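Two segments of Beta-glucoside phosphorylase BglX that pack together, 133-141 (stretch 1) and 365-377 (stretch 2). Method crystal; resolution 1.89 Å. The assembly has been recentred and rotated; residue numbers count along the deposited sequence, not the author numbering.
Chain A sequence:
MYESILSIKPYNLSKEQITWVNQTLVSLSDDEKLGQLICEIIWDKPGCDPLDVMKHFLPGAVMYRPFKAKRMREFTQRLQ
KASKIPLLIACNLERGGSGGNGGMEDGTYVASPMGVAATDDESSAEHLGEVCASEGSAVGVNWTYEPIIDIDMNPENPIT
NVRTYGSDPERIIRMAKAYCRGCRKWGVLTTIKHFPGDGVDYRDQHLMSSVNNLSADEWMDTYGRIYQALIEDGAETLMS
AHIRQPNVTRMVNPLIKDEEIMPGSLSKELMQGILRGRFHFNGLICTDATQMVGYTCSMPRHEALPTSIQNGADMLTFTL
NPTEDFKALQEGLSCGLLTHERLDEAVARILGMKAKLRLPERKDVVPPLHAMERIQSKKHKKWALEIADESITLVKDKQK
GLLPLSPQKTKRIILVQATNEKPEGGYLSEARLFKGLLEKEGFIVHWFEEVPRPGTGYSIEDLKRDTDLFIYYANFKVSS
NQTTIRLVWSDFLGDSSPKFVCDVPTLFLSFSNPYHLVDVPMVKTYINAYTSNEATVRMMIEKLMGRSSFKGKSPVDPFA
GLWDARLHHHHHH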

# COMPACT_ATOMS: atom_id res chain seq x y z
N ALA A 133 7.36 -3.09 -10.77
CA ALA A 133 7.76 -4.41 -11.21
C ALA A 133 9.13 -4.39 -11.88
O ALA A 133 9.92 -5.32 -11.71
CB ALA A 133 6.70 -4.98 -12.15
N SER A 134 9.42 -3.33 -12.64
CA SER A 134 10.72 -3.23 -13.28
C SER A 134 11.83 -3.18 -12.24
O SER A 134 12.82 -3.92 -12.32
CB SER A 134 10.77 -1.99 -14.18
OG SER A 134 12.05 -1.87 -14.76
N GLU A 135 11.69 -2.30 -11.24
CA GLU A 135 12.73 -2.18 -10.22
C GLU A 135 12.72 -3.37 -9.27
O GLU A 135 13.79 -3.88 -8.90
CB GLU A 135 12.55 -0.85 -9.48
CG GLU A 135 12.63 0.34 -10.43
CD GLU A 135 12.82 1.67 -9.75
OE1 GLU A 135 12.67 1.73 -8.51
OE2 GLU A 135 13.14 2.66 -10.45
N GLY A 136 11.54 -3.86 -8.91
CA GLY A 136 11.47 -5.04 -8.07
C GLY A 136 12.08 -6.27 -8.72
O GLY A 136 12.86 -7.00 -8.10
N SER A 137 11.74 -6.52 -9.98
CA SER A 137 12.22 -7.74 -10.63
C SER A 137 13.73 -7.71 -10.82
O SER A 137 14.37 -8.77 -10.86
CB SER A 137 11.52 -7.97 -11.98
OG SER A 137 11.77 -6.93 -12.91
N ALA A 138 14.33 -6.52 -10.93
CA ALA A 138 15.78 -6.43 -11.06
C ALA A 138 16.50 -7.06 -9.88
O ALA A 138 17.62 -7.57 -10.04
CB ALA A 138 16.20 -4.97 -11.21
N VAL A 139 15.90 -7.02 -8.69
CA VAL A 139 16.54 -7.55 -7.50
C VAL A 139 15.97 -8.89 -7.09
O VAL A 139 16.37 -9.42 -6.04
CB VAL A 139 16.46 -6.54 -6.34
CG1 VAL A 139 16.99 -5.18 -6.76
CG2 VAL A 139 15.05 -6.42 -5.79
N GLY A 140 15.04 -9.45 -7.86
CA GLY A 140 14.54 -10.78 -7.60
C GLY A 140 13.11 -10.86 -7.11
O GLY A 140 12.60 -11.98 -6.94
N VAL A 141 12.44 -9.74 -6.87
CA VAL A 141 11.04 -9.76 -6.46
C VAL A 141 10.19 -10.30 -7.60
O VAL A 141 10.32 -9.87 -8.75
CB VAL A 141 10.58 -8.36 -6.03
CG1 VAL A 141 9.08 -8.34 -5.77
CG2 VAL A 141 11.33 -7.92 -4.80
N VAL A 365 19.19 -17.14 -10.81
CA VAL A 365 18.20 -16.84 -9.78
C VAL A 365 17.85 -15.36 -9.72
O VAL A 365 16.85 -14.99 -9.09
CB VAL A 365 18.69 -17.38 -8.42
CG1 VAL A 365 18.34 -16.47 -7.27
CG2 VAL A 365 18.15 -18.79 -8.20
N VAL A 366 18.65 -14.51 -10.35
CA VAL A 366 18.32 -13.10 -10.54
C VAL A 366 18.65 -12.71 -11.97
O VAL A 366 19.39 -13.42 -12.66
CB VAL A 366 19.08 -12.19 -9.56
CG1 VAL A 366 18.57 -12.38 -8.13
CG2 VAL A 366 20.59 -12.45 -9.64
N PRO A 367 18.10 -11.60 -12.45
CA PRO A 367 18.44 -11.14 -13.80
C PRO A 367 19.89 -10.68 -13.84
O PRO A 367 20.52 -10.51 -12.79
CB PRO A 367 17.48 -9.97 -14.04
CG PRO A 367 16.49 -9.99 -12.89
CD PRO A 367 17.20 -10.66 -11.76
N PRO A 368 20.45 -10.47 -15.04
CA PRO A 368 21.82 -9.95 -15.13
C PRO A 368 21.97 -8.65 -14.35
O PRO A 368 21.01 -7.89 -14.16
CB PRO A 368 22.02 -9.73 -16.63
CG PRO A 368 21.05 -10.65 -17.29
CD PRO A 368 19.87 -10.76 -16.36
N LEU A 369 23.21 -8.39 -13.91
CA LEU A 369 23.52 -7.14 -13.21
C LEU A 369 23.02 -5.93 -13.98
O LEU A 369 22.61 -4.93 -13.38
CB LEU A 369 25.04 -7.05 -12.99
CG LEU A 369 25.63 -6.50 -11.68
CD1 LEU A 369 25.54 -4.99 -11.61
CD2 LEU A 369 24.99 -7.13 -10.45
N HIS A 370 23.06 -6.01 -15.32
CA HIS A 370 22.57 -4.96 -16.20
C HIS A 370 21.16 -4.50 -15.82
O HIS A 370 20.82 -3.32 -16.01
CB HIS A 370 22.61 -5.50 -17.63
CG HIS A 370 22.20 -4.52 -18.68
ND1 HIS A 370 22.08 -3.16 -18.45
CD2 HIS A 370 21.90 -4.70 -19.99
CE1 HIS A 370 21.71 -2.56 -19.56
NE2 HIS A 370 21.60 -3.46 -20.51
N ALA A 371 20.34 -5.40 -15.28
CA ALA A 371 18.96 -5.04 -14.94
C ALA A 371 18.90 -3.99 -13.85
O ALA A 371 17.94 -3.21 -13.79
CB ALA A 371 18.19 -6.29 -14.52
N MET A 372 19.91 -3.94 -12.97
CA MET A 372 19.91 -2.97 -11.89
C MET A 372 19.93 -1.54 -12.39
O MET A 372 19.54 -0.63 -11.64
CB MET A 372 21.13 -3.20 -10.99
CG MET A 372 21.19 -4.57 -10.36
SD MET A 372 19.93 -4.79 -9.10
CE MET A 372 20.71 -3.94 -7.73
N GLU A 373 20.38 -1.31 -13.62
CA GLU A 373 20.41 0.04 -14.17
C GLU A 373 19.02 0.62 -14.39
O GLU A 373 18.90 1.83 -14.60
CB GLU A 373 21.19 0.06 -15.50
CG GLU A 373 22.66 -0.31 -15.34
CD GLU A 373 23.42 -0.29 -16.65
OE1 GLU A 373 23.05 0.48 -17.57
OE2 GLU A 373 24.41 -1.05 -16.77
N ARG A 374 17.98 -0.21 -14.35
CA ARG A 374 16.62 0.31 -14.45
C ARG A 374 16.21 1.06 -13.20
O ARG A 374 15.28 1.88 -13.26
CB ARG A 374 15.63 -0.83 -14.69
CG ARG A 374 15.94 -1.69 -15.88
CD ARG A 374 14.76 -2.56 -16.26
NE ARG A 374 14.40 -3.54 -15.23
CZ ARG A 374 14.76 -4.83 -15.24
NH1 ARG A 374 14.34 -5.64 -14.27
NH2 ARG A 374 15.50 -5.32 -16.22
N ILE A 375 16.84 0.78 -12.06
CA ILE A 375 16.45 1.40 -10.80
C ILE A 375 16.92 2.84 -10.79
O ILE A 375 18.09 3.13 -11.06
CB ILE A 375 17.02 0.61 -9.62
CG1 ILE A 375 16.58 -0.86 -9.71
CG2 ILE A 375 16.55 1.22 -8.31
CD1 ILE A 375 17.18 -1.77 -8.64
N GLN A 376 16.00 3.76 -10.48
CA GLN A 376 16.24 5.20 -10.56
C GLN A 376 16.69 5.61 -11.96
O GLN A 376 17.47 6.56 -12.12
CB GLN A 376 17.25 5.67 -9.50
CG GLN A 376 16.68 5.67 -8.09
CD GLN A 376 17.57 6.42 -7.11
OE1 GLN A 376 17.79 7.63 -7.25
NE2 GLN A 376 18.08 5.72 -6.12
N SER A 377 16.20 4.92 -12.97
CA SER A 377 16.52 5.26 -14.35
C SER A 377 15.87 6.58 -14.74
O SER A 377 14.91 7.05 -14.12
CB SER A 377 16.07 4.15 -15.29
OG SER A 377 14.66 4.05 -15.31
O HOH W 1 20.11 -7.76 -11.29

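Stretch 1 is the end of a helix, closed at G140 by a Schellman motif. Stretch 2 runs antiparallel along it: CA atoms pair G140 with V366, A138 with A371, and E135 with I375.

V366 points toward stretch 1 and lies over the helix end, its CG1 4.4 Å from G140 CA. At the positive phi of G140 a CB would be jammed against V139 O, which calls for glycine; it would also sit 3.6 Å from V366 CG1. P367 follows, and its CG sits 3.2 Å from S137 O. Water 1 bridges the backbones, its O hydrogen-bonding with A138 O (2.8 Å) and P368 O (3.0 Å).

A371 faces A138, with the two CB atoms 4.1 Å apart. The M372 side chain bends back, bringing SD to 3.8 Å from V139 CG1.

R374 supplies the main polar link. Its NH1 donates to S134 O at 3.0 Å, and its NE makes a weak bond to the same oxygen at 3.3 Å. A second weak bond joins NE of R374 to S134 OG (2.9 Å). The same S134 O also accepts a weak helical bond from A138 N.

I375 CD1 completes the apolar patch, 3.9 Å from V139 CG1 and 4.2 Å from A138 CB. Last, Q376 N donates to E135 OE2 at 3.1 Å, tying the carboxylate to the turn from R374 to S377.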